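Local coordinates for protein fanconi-associated nuclease 1 homolog (Pseudomonas aeruginosa, PDB 5Y7Q) that belongs to the FAN1 nuclease family, carrying helix-turn-helix, SAP and VRR-NUC domains, and is bound to nucleic acid in this model, at residues Arg279-Glu291 / Leu302-Arg314. Numbering follows the deposited sequence.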
loop_
_atom_site.group_PDB
_atom_site.type_symbol
_atom_site.label_atom_id
_atom_site.label_comp_id
_atom_site.label_asym_id
_atom_site.label_seq_id
_atom_site.Cartn_x
_atom_site.Cartn_y
_atom_site.Cartn_z
ATOM N N ARG A 279 -2.974 14.400 -0.563
ATOM C CA ARG A 279 -3.707 15.303 0.321
ATOM C C ARG A 279 -5.127 14.822 0.527
ATOM O O ARG A 279 -5.633 14.761 1.661
ATOM C CB ARG A 279 -3.753 16.707 -0.260
ATOM C CG ARG A 279 -4.723 17.578 0.494
ATOM C CD ARG A 279 -4.589 19.021 0.120
ATOM N NE ARG A 279 -5.600 19.368 -0.864
ATOM C CZ ARG A 279 -6.776 19.895 -0.544
ATOM N NH1 ARG A 279 -7.655 20.181 -1.500
ATOM N NH2 ARG A 279 -7.062 20.142 0.735
ATOM N N VAL A 280 -5.780 14.483 -0.576
ATOM C CA VAL A 280 -7.199 14.161 -0.570
ATOM C C VAL A 280 -7.451 12.865 0.205
ATOM O O VAL A 280 -8.430 12.750 0.961
ATOM C CB VAL A 280 -7.672 14.119 -2.040
ATOM C CG1 VAL A 280 -7.976 12.695 -2.522
ATOM C CG2 VAL A 280 -8.792 15.130 -2.295
ATOM N N LYS A 281 -6.532 11.898 0.087
ATOM C CA LYS A 281 -6.602 10.707 0.922
ATOM C C LYS A 281 -6.525 11.082 2.394
ATOM O O LYS A 281 -7.300 10.578 3.222
ATOM C CB LYS A 281 -5.478 9.735 0.542
ATOM C CG LYS A 281 -5.509 8.415 1.319
ATOM C CD LYS A 281 -4.371 7.461 0.910
ATOM C CE LYS A 281 -4.472 6.089 1.617
ATOM N NZ LYS A 281 -3.237 5.246 1.455
ATOM N N LEU A 282 -5.617 11.999 2.731
ATOM C CA LEU A 282 -5.425 12.350 4.132
ATOM C C LEU A 282 -6.684 12.980 4.720
ATOM O O LEU A 282 -7.157 12.579 5.793
ATOM C CB LEU A 282 -4.230 13.282 4.235
ATOM C CG LEU A 282 -3.637 13.652 5.561
ATOM C CD1 LEU A 282 -3.019 12.438 6.150
ATOM C CD2 LEU A 282 -2.601 14.692 5.261
ATOM N N LEU A 283 -7.249 13.967 4.022
ATOM C CA LEU A 283 -8.553 14.498 4.411
ATOM C C LEU A 283 -9.553 13.378 4.649
ATOM O O LEU A 283 -10.276 13.373 5.657
ATOM C CB LEU A 283 -9.087 15.434 3.333
ATOM C CG LEU A 283 -8.380 16.773 3.321
ATOM C CD1 LEU A 283 -8.967 17.613 2.208
ATOM C CD2 LEU A 283 -8.550 17.447 4.662
ATOM N N PHE A 284 -9.612 12.420 3.720
ATOM C CA PHE A 284 -10.536 11.298 3.866
ATOM C C PHE A 284 -10.380 10.636 5.237
ATOM O O PHE A 284 -11.343 10.543 6.010
ATOM C CB PHE A 284 -10.305 10.298 2.721
ATOM C CG PHE A 284 -11.396 9.267 2.552
ATOM C CD1 PHE A 284 -12.567 9.583 1.900
ATOM C CD2 PHE A 284 -11.221 7.971 3.011
ATOM C CE1 PHE A 284 -13.558 8.636 1.743
ATOM C CE2 PHE A 284 -12.203 7.022 2.863
ATOM C CZ PHE A 284 -13.372 7.348 2.230
ATOM N N GLN A 285 -9.158 10.213 5.580
ATOM C CA GLN A 285 -8.987 9.519 6.852
ATOM C C GLN A 285 -9.357 10.415 8.030
ATOM O O GLN A 285 -9.946 9.942 9.016
ATOM C CB GLN A 285 -7.559 9.015 6.985
ATOM C CG GLN A 285 -7.025 8.471 5.688
ATOM C CD GLN A 285 -6.272 7.177 5.860
ATOM O OE1 GLN A 285 -5.485 6.799 4.996
ATOM N NE2 GLN A 285 -6.510 6.481 6.981
ATOM N N PHE A 286 -9.022 11.710 7.950
ATOM C CA PHE A 286 -9.459 12.637 8.993
ATOM C C PHE A 286 -10.959 12.521 9.200
ATOM O O PHE A 286 -11.443 12.376 10.333
ATOM C CB PHE A 286 -9.102 14.079 8.633
ATOM C CG PHE A 286 -7.646 14.388 8.728
ATOM C CD1 PHE A 286 -6.745 13.437 9.161
ATOM C CD2 PHE A 286 -7.177 15.652 8.390
ATOM C CE1 PHE A 286 -5.409 13.738 9.251
ATOM C CE2 PHE A 286 -5.842 15.961 8.473
ATOM C CZ PHE A 286 -4.954 15.000 8.906
ATOM N N ALA A 287 -11.707 12.558 8.095
ATOM C CA ALA A 287 -13.156 12.443 8.161
ATOM C C ALA A 287 -13.588 11.126 8.795
ATOM O O ALA A 287 -14.485 11.108 9.645
ATOM C CB ALA A 287 -13.745 12.586 6.766
ATOM N N GLN A 288 -12.976 10.009 8.387
ATOM C CA GLN A 288 -13.339 8.732 8.999
ATOM C C GLN A 288 -13.176 8.801 10.502
ATOM O O GLN A 288 -14.077 8.416 11.260
ATOM C CB GLN A 288 -12.497 7.593 8.434
ATOM C CG GLN A 288 -12.952 7.116 7.077
ATOM C CD GLN A 288 -12.272 5.835 6.631
ATOM O OE1 GLN A 288 -11.126 5.571 6.989
ATOM N NE2 GLN A 288 -12.981 5.029 5.837
ATOM N N HIS A 289 -12.029 9.309 10.951
ATOM C CA HIS A 289 -11.803 9.477 12.377
ATOM C C HIS A 289 -12.927 10.295 13.004
ATOM O O HIS A 289 -13.449 9.942 14.067
ATOM C CB HIS A 289 -10.441 10.131 12.599
ATOM C CG HIS A 289 -10.150 10.451 14.031
ATOM N ND1 HIS A 289 -9.956 9.477 14.988
ATOM C CD2 HIS A 289 -10.018 11.639 14.670
ATOM C CE1 HIS A 289 -9.716 10.052 16.153
ATOM N NE2 HIS A 289 -9.746 11.363 15.987
ATOM N N CYS A 290 -13.343 11.373 12.334
ATOM C CA CYS A 290 -14.411 12.207 12.879
ATOM C C CYS A 290 -15.692 11.413 13.049
ATOM O O CYS A 290 -16.344 11.474 14.100
ATOM C CB CYS A 290 -14.667 13.399 11.970
ATOM S SG CYS A 290 -13.440 14.648 12.109
ATOM N N GLU A 291 -16.072 10.672 12.007
ATOM C CA GLU A 291 -17.280 9.863 12.056
ATOM C C GLU A 291 -17.215 8.880 13.213
ATOM O O GLU A 291 -18.223 8.637 13.885
ATOM C CB GLU A 291 -17.458 9.138 10.722
ATOM C CG GLU A 291 -18.875 9.092 10.167
ATOM C CD GLU A 291 -18.960 8.322 8.848
ATOM O OE1 GLU A 291 -17.998 8.380 8.038
ATOM O OE2 GLU A 291 -19.991 7.642 8.637
ATOM N N LEU A 302 -15.212 17.561 5.931
ATOM C CA LEU A 302 -13.930 17.059 5.434
ATOM C C LEU A 302 -14.120 16.122 4.241
ATOM O O LEU A 302 -13.391 16.222 3.252
ATOM C CB LEU A 302 -13.145 16.367 6.558
ATOM C CG LEU A 302 -12.777 17.180 7.810
ATOM C CD1 LEU A 302 -12.117 16.307 8.884
ATOM C CD2 LEU A 302 -11.853 18.333 7.490
ATOM N N TYR A 303 -15.090 15.206 4.307
ATOM C CA TYR A 303 -15.437 14.409 3.123
ATOM C C TYR A 303 -15.799 15.295 1.923
ATOM O O TYR A 303 -15.381 15.024 0.790
ATOM C CB TYR A 303 -16.608 13.471 3.424
ATOM C CG TYR A 303 -16.308 12.238 4.250
ATOM C CD1 TYR A 303 -15.219 11.408 3.952
ATOM C CD2 TYR A 303 -17.144 11.877 5.309
ATOM C CE1 TYR A 303 -14.967 10.254 4.704
ATOM C CE2 TYR A 303 -16.891 10.747 6.064
ATOM C CZ TYR A 303 -15.807 9.942 5.760
ATOM O OH TYR A 303 -15.592 8.818 6.518
ATOM N N ARG A 304 -16.588 16.351 2.150
ATOM C CA ARG A 304 -17.035 17.189 1.045
ATOM C C ARG A 304 -15.893 17.936 0.384
ATOM O O ARG A 304 -15.958 18.203 -0.818
ATOM C CB ARG A 304 -18.114 18.162 1.505
ATOM C CG ARG A 304 -19.505 17.563 1.340
ATOM C CD ARG A 304 -20.447 18.497 0.657
ATOM N NE ARG A 304 -21.416 18.977 1.625
ATOM C CZ ARG A 304 -22.427 19.776 1.318
ATOM N NH1 ARG A 304 -22.583 20.178 0.054
ATOM N NH2 ARG A 304 -23.273 20.169 2.273
ATOM N N GLN A 305 -14.828 18.261 1.110
ATOM C CA GLN A 305 -13.717 18.932 0.430
ATOM C C GLN A 305 -12.678 17.955 -0.132
ATOM O O GLN A 305 -11.604 18.386 -0.555
ATOM C CB GLN A 305 -13.066 19.981 1.335
ATOM C CG GLN A 305 -12.149 19.486 2.392
ATOM C CD GLN A 305 -11.992 20.518 3.482
ATOM O OE1 GLN A 305 -10.869 20.924 3.815
ATOM N NE2 GLN A 305 -13.121 20.970 4.040
ATOM N N SER A 306 -12.966 16.660 -0.136
ATOM C CA SER A 306 -12.081 15.656 -0.711
ATOM C C SER A 306 -12.673 15.054 -1.987
ATOM O O SER A 306 -13.866 14.717 -2.037
ATOM C CB SER A 306 -11.811 14.549 0.308
ATOM O OG SER A 306 -11.179 13.449 -0.312
ATOM N N SER A 307 -11.835 14.919 -3.020
ATOM C CA SER A 307 -12.205 14.246 -4.265
ATOM C C SER A 307 -11.821 12.769 -4.260
ATOM O O SER A 307 -11.915 12.104 -5.299
ATOM C CB SER A 307 -11.581 14.957 -5.478
ATOM O OG SER A 307 -10.163 14.904 -5.464
ATOM N N HIS A 308 -11.360 12.263 -3.123
ATOM C CA HIS A 308 -11.019 10.855 -2.977
ATOM C C HIS A 308 -12.189 9.972 -3.418
ATOM O O HIS A 308 -13.355 10.317 -3.177
ATOM C CB HIS A 308 -10.653 10.576 -1.516
ATOM C CG HIS A 308 -10.071 9.220 -1.278
ATOM N ND1 HIS A 308 -8.740 8.936 -1.489
ATOM C CD2 HIS A 308 -10.638 8.071 -0.842
ATOM C CE1 HIS A 308 -8.513 7.667 -1.198
ATOM N NE2 HIS A 308 -9.650 7.119 -0.805
ATOM N N PRO A 309 -11.928 8.840 -4.064
ATOM C CA PRO A 309 -13.039 8.016 -4.566
ATOM C C PRO A 309 -13.881 7.465 -3.419
ATOM O O PRO A 309 -13.355 6.941 -2.436
ATOM C CB PRO A 309 -12.321 6.907 -5.345
ATOM C CG PRO A 309 -10.983 6.831 -4.712
ATOM C CD PRO A 309 -10.620 8.238 -4.354
ATOM N N GLY A 310 -15.203 7.601 -3.539
ATOM C CA GLY A 310 -16.097 7.177 -2.475
ATOM C C GLY A 310 -16.345 8.197 -1.376
ATOM O O GLY A 310 -17.134 7.914 -0.466
ATOM N N ALA A 311 -15.725 9.384 -1.448
ATOM C CA ALA A 311 -15.884 10.399 -0.412
ATOM C C ALA A 311 -17.245 11.089 -0.455
ATOM O O ALA A 311 -17.844 11.332 0.596
ATOM C CB ALA A 311 -14.771 11.443 -0.522
ATOM N N ARG A 312 -17.734 11.461 -1.641
ATOM C CA ARG A 312 -19.050 12.093 -1.731
ATOM C C ARG A 312 -20.114 11.255 -1.032
ATOM O O ARG A 312 -20.930 11.771 -0.255
ATOM C CB ARG A 312 -19.415 12.300 -3.196
ATOM C CG ARG A 312 -20.474 13.336 -3.459
ATOM C CD ARG A 312 -21.134 12.980 -4.761
ATOM N NE ARG A 312 -20.897 13.906 -5.867
ATOM C CZ ARG A 312 -20.930 13.565 -7.156
ATOM N NH1 ARG A 312 -21.161 12.316 -7.529
ATOM N NH2 ARG A 312 -20.708 14.483 -8.085
ATOM N N LEU A 313 -20.105 9.951 -1.295
ATOM C CA LEU A 313 -21.011 9.027 -0.621
ATOM C C LEU A 313 -20.886 9.134 0.891
ATOM O O LEU A 313 -21.892 9.224 1.608
ATOM C CB LEU A 313 -20.694 7.611 -1.079
ATOM C CG LEU A 313 -21.809 6.654 -1.389
ATOM C CD1 LEU A 313 -22.962 7.420 -1.909
ATOM C CD2 LEU A 313 -21.268 5.693 -2.440
ATOM N N ARG A 314 -19.651 9.107 1.399
ATOM C CA ARG A 314 -19.461 9.214 2.840
ATOM C C ARG A 314 -19.961 10.556 3.373
ATOM O O ARG A 314 -20.371 10.649 4.532
ATOM C CB ARG A 314 -17.991 9.001 3.208
ATOM C CG ARG A 314 -17.329 7.706 2.707
ATOM C CD ARG A 314 -18.144 6.452 3.021
ATOM N NE ARG A 314 -18.740 6.458 4.358
ATOM C CZ ARG A 314 -19.767 5.690 4.722
ATOM N NH1 ARG A 314 -20.328 4.844 3.844
ATOM N NH2 ARG A 314 -20.237 5.778 5.963
#
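Phe-284 and Tyr-303 meet in an offset edge-to-face pair, ring centroids 5.3 Å apart and planes at 63°, with the tyrosine edge directed at the phenylalanine face. His-308 CD2 lies over the opposite face of Phe-284, and Ala-311 CA comes up to its edge, so a flat aromatic side chain can pack on both sides. The ring reaches this place because CG of Phe-284 stands opposite its backbone N (chi1 -166°). Ala-287, small enough to let the helices approach, sets its CB over the centre of the Tyr-303 ring, a CH-pi contact 3.3 Å from the centroid; Arg-314 CB backs the other face. Leu-302 packs as a knob among Leu-283, Phe-286, Ala-287 and Cys-290, while Tyr-303 fills the next hole, formed by Phe-284, Ala-287, Gln-288 and Glu-291. This is knobs-into-holes packing within a run of consecutive helices: 273-292 receives the end of 296-304, and the loop 305-310 then continues along helix 273-292, on Val-280 to Phe-284. In that loop, Ser-306 OG donates to Val-280 O (3.1 Å) from above the carbonyl plane, on the face opposite Phe-284 N, and accepts from His-308 N (3.1 Å) in an ST turn. A type II turn from His-308 to Ala-311 follows, with Gly-310 as N-cap of the next helix; at its positive phi a CB would jam against the preceding carbonyl O, so glycine suits the turn. At the polar edge, Tyr-303 OH donates to Glu-291 OE1 (2.9 Å), the carboxylate turned 85° from the phenol ring. Glu-291 OE2 uses its syn lone pair for a salt bridge to Arg-314 NH2 (3.3 Å) and lies almost in the guanidinium plane.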